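Local coordinates for uncharacterized protein (Bacteroides ovatus CL02T12C04, PDB 6PTM) that probably hydrolyses carrageenan-derived sugars from the chain end, as an exo-carrageenase of glycoside hydrolase family 42, at residues Q122-I125 / E126-S130; A74-T77 / A78-M82. All coordinates share one frame; numbering follows the deposited sequence.

Contact 1. Residues Q122-I125 / E126-S130; sequences QEII and EMMNS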
# COMPACT_ATOMS: atom_id res chain seq x y z
N GLN A 122 -3.56 30.62 -8.99
CA GLN A 122 -4.29 30.20 -10.20
C GLN A 122 -4.94 28.84 -9.93
O GLN A 122 -6.11 28.63 -10.40
CB GLN A 122 -3.38 30.17 -11.43
CG GLN A 122 -4.15 29.86 -12.70
CD GLN A 122 -5.22 30.89 -13.02
OE1 GLN A 122 -5.06 32.09 -12.81
NE2 GLN A 122 -6.32 30.42 -13.57
N GLU A 123 -4.25 27.94 -9.21
CA GLU A 123 -4.83 26.64 -8.81
C GLU A 123 -6.05 26.91 -7.93
O GLU A 123 -7.05 26.25 -8.12
CB GLU A 123 -3.79 25.78 -8.10
CG GLU A 123 -2.73 25.29 -9.06
CD GLU A 123 -3.25 24.29 -10.06
OE1 GLU A 123 -3.64 23.17 -9.63
OE2 GLU A 123 -3.25 24.63 -11.27
N ILE A 124 -5.98 27.88 -7.01
CA ILE A 124 -7.15 28.22 -6.15
C ILE A 124 -8.31 28.73 -7.03
O ILE A 124 -9.44 28.33 -6.77
CB ILE A 124 -6.72 29.24 -5.08
CG1 ILE A 124 -5.75 28.60 -4.08
CG2 ILE A 124 -7.95 29.85 -4.42
CD1 ILE A 124 -5.04 29.59 -3.16
N ILE A 125 -8.03 29.53 -8.06
CA ILE A 125 -9.06 30.12 -8.97
C ILE A 125 -9.76 28.98 -9.73
O ILE A 125 -11.02 28.97 -9.77
CB ILE A 125 -8.45 31.18 -9.90
CG1 ILE A 125 -8.00 32.43 -9.12
CG2 ILE A 125 -9.40 31.55 -11.04
CD1 ILE A 125 -6.97 33.29 -9.87
N GLU A 126 -8.98 28.03 -10.26
CA GLU A 126 -9.55 26.85 -10.98
C GLU A 126 -10.45 26.08 -10.01
O GLU A 126 -11.58 25.71 -10.38
CB GLU A 126 -8.46 25.91 -11.48
CG GLU A 126 -7.43 26.56 -12.38
CD GLU A 126 -7.91 26.90 -13.78
OE1 GLU A 126 -9.00 26.43 -14.15
OE2 GLU A 126 -7.19 27.64 -14.48
N MET A 127 -9.96 25.88 -8.78
CA MET A 127 -10.66 25.07 -7.76
C MET A 127 -11.96 25.78 -7.33
O MET A 127 -12.99 25.11 -7.15
CB MET A 127 -9.73 24.86 -6.57
CG MET A 127 -10.37 24.11 -5.43
SD MET A 127 -9.14 23.44 -4.26
CE MET A 127 -8.48 24.96 -3.59
N MET A 128 -11.91 27.10 -7.15
CA MET A 128 -13.14 27.87 -6.84
C MET A 128 -14.09 27.84 -8.04
O MET A 128 -15.27 27.60 -7.80
CB MET A 128 -12.81 29.31 -6.45
CG MET A 128 -11.93 29.45 -5.19
SD MET A 128 -12.63 28.80 -3.69
CE MET A 128 -11.97 27.13 -3.70
N ASN A 129 -13.61 27.98 -9.27
CA ASN A 129 -14.50 27.92 -10.46
C ASN A 129 -15.18 26.54 -10.51
O ASN A 129 -16.38 26.51 -10.73
CB ASN A 129 -13.77 28.21 -11.78
CG ASN A 129 -13.43 29.68 -11.98
OD1 ASN A 129 -14.04 30.54 -11.37
ND2 ASN A 129 -12.44 29.97 -12.81
N SER A 130 -14.45 25.43 -10.30
CA SER A 130 -15.04 24.07 -10.29
C SER A 130 -16.08 23.94 -9.18
O SER A 130 -17.16 23.34 -9.41
CB SER A 130 -13.95 22.99 -10.18
OG SER A 130 -13.10 23.03 -11.33

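Contact 2. Residues A74-T77 / A78-M82; sequences ALRT and AEIFM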
# COMPACT_ATOMS: atom_id res chain seq x y z
N ALA A 74 -12.84 22.45 -0.09
CA ALA A 74 -12.16 23.25 -1.14
C ALA A 74 -11.91 24.69 -0.63
O ALA A 74 -10.80 25.23 -0.88
CB ALA A 74 -12.99 23.25 -2.41
N LEU A 75 -12.93 25.31 -0.04
CA LEU A 75 -12.83 26.70 0.50
C LEU A 75 -11.70 26.73 1.54
O LEU A 75 -10.87 27.64 1.49
CB LEU A 75 -14.15 27.11 1.15
CG LEU A 75 -14.17 28.53 1.70
CD1 LEU A 75 -14.06 29.54 0.57
CD2 LEU A 75 -15.43 28.82 2.49
N ARG A 76 -11.68 25.79 2.48
CA ARG A 76 -10.64 25.75 3.53
C ARG A 76 -9.27 25.56 2.88
O ARG A 76 -8.29 26.22 3.31
CB ARG A 76 -10.92 24.68 4.58
CG ARG A 76 -9.86 24.61 5.66
CD ARG A 76 -9.63 25.93 6.38
NE ARG A 76 -10.87 26.41 6.99
CZ ARG A 76 -11.41 25.92 8.10
NH1 ARG A 76 -10.87 24.91 8.77
NH2 ARG A 76 -12.54 26.44 8.56
N THR A 77 -9.17 24.68 1.90
CA THR A 77 -7.89 24.48 1.20
C THR A 77 -7.43 25.82 0.63
O THR A 77 -6.22 26.15 0.69
CB THR A 77 -8.00 23.43 0.09
OG1 THR A 77 -8.50 22.20 0.62
CG2 THR A 77 -6.65 23.22 -0.55
N ALA A 78 -8.35 26.55 0.01
CA ALA A 78 -8.06 27.82 -0.66
C ALA A 78 -7.58 28.81 0.39
O ALA A 78 -6.49 29.41 0.20
CB ALA A 78 -9.28 28.28 -1.41
N GLU A 79 -8.31 28.92 1.51
CA GLU A 79 -7.95 29.86 2.62
C GLU A 79 -6.54 29.55 3.10
O GLU A 79 -5.79 30.48 3.28
CB GLU A 79 -8.93 29.75 3.79
CG GLU A 79 -10.29 30.27 3.42
CD GLU A 79 -11.33 29.89 4.45
OE1 GLU A 79 -11.07 29.01 5.26
OE2 GLU A 79 -12.40 30.44 4.38
N ILE A 80 -6.19 28.28 3.23
CA ILE A 80 -4.85 27.87 3.74
C ILE A 80 -3.78 28.28 2.71
O ILE A 80 -2.77 28.85 3.11
CB ILE A 80 -4.80 26.37 4.07
CG1 ILE A 80 -5.66 26.07 5.31
CG2 ILE A 80 -3.36 25.91 4.25
CD1 ILE A 80 -5.84 24.59 5.59
N PHE A 81 -4.01 27.98 1.44
CA PHE A 81 -2.96 28.14 0.40
C PHE A 81 -2.84 29.61 0.01
O PHE A 81 -1.84 29.93 -0.62
CB PHE A 81 -3.19 27.24 -0.81
CG PHE A 81 -2.53 25.90 -0.63
CD1 PHE A 81 -3.20 24.86 0.01
CD2 PHE A 81 -1.23 25.70 -1.05
CE1 PHE A 81 -2.58 23.63 0.16
CE2 PHE A 81 -0.61 24.48 -0.89
CZ PHE A 81 -1.28 23.45 -0.28
N MET A 82 -3.83 30.44 0.32
CA MET A 82 -3.65 31.89 0.09
C MET A 82 -2.53 32.33 1.05
O MET A 82 -1.65 33.08 0.62
CB MET A 82 -4.93 32.70 0.32
CG MET A 82 -5.96 32.53 -0.77
SD MET A 82 -5.37 33.07 -2.40
CE MET A 82 -5.50 34.85 -2.17
O HOH W 1 -13.45 27.96 5.96

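Contact 1. Residues Q122-I125 / E126-S130
Four successive i to i+4 hydrogen bonds, from Glu-126 N to Gln-122 O through Asn-129 N to Ile-125 O, run through this regular part of helix 109-139, Met-128 N lying 2.8 Å from Ile-124 O. On the polar flank Gln-122 and Glu-126 join one helical turn to the next: NE2 of Gln-122 donates to OE2 of Glu-126 at 3.1 Å with a fairly straight N-H...O angle of 159°. The bond lies in the amide plane of Gln-122 but comes down on OE2 from above the carboxylate, the two planes standing 65° apart. Gln-122 reaches this position because CG is anti to its backbone N (chi1 -175°) and the chain then bends at chi2. Glu-123 turns instead to Arg-535 of helix 534-549, in a salt bridge.

On the buried side, Ile-124 and Met-128 lie side by side and point the same way, with CG2 of Ile-124 4.1 Å from CG of Met-128, and both pack on helix 69-90. Ile-125 runs likewise beside Asn-129, its CG2 3.9 Å from the amide nitrogen ND2. Two lysines take up the amide oxygens, Lys-43 binding OE1 of Gln-122 and Lys-50 of helix 44-63 binding OD1 of Asn-129.

This stretch of the helix is thus amphipathic: isoleucine and methionine fill the seams with its neighbours, whereas the neutral amide of Gln-122 gives the Glu-126 carboxylate a partner but no opposite charge, so this link is probably weaker than an ion pair.

Contact 2. Residues A74-T77 / A78-M82
Arg-76 and Glu-79 form a salt bridge three residues apart on helix 69-90, NE of the arginine meeting OE1 of the glutamate at 3.1 Å. Guanidinium and carboxylate are nearly coplanar, 12° apart, with OE1 at the guanidinium edge; bends at chi2 (56°) and chi3 (58°) fold the Arg-76 chain back to place NE there. A water doubles the link, accepting from NH2 of Arg-76 and donating to OE1 of Glu-79 at 2.7 Å. Beyond the pair, Arg-76 NH1 is bound by Glu-186 and Glu-79 OE2 by Arg-55 of helix 44-63. With an alanine here instead of Glu-79, NE of Arg-76 would probably lose its carboxylate partner, and Arg-55 the carboxylate it pairs with.

Backbone hydrogen bonds carry the turn, among them Ala-78 N to Ala-74 O and Phe-81 N to Thr-77 O, the latter 3.0 Å long.

In van der Waals contact, CG of Leu-75 lies against the carboxylate, 3.7 Å from OE2 of Glu-79. Two contacts are apolar. The Ile-80 side chain crosses the aliphatic part of Arg-76 at a slant, CD1 of Ile-80 4.0 Å from CG of Arg-76. Thr-77 and Phe-81 run alongside each other, CG2 of the threonine 3.9 Å from CD1 of the ring.

Charges therefore alternate from Glu-186 through Arg-76 and Glu-79 to Arg-55, an arrangement that is likely to fix the rotation of both central groups and tie this helix to its surroundings.

Overall arrangement
Both contacts are short stretches of N-terminal helices, and they meet where helix 109-139 lies against helix 69-90: CG2 of Ile-124 comes within 3.6 Å of CB of Ala-78, and CD1 of Ile-124 within 3.6 Å of SD of Met-82. Ala-78, with only a methyl group, probably allows the close approach of Ile-124 and Met-128. Each stretch also touches helices 44-63 and 534-549, so the two share much the same surroundings. Contact 2 is the more buried and holds a true ion pair linked to further charges; contact 1 is only partly buried, and its side-chain bond pairs an amide with a carboxylate on the more exposed flank.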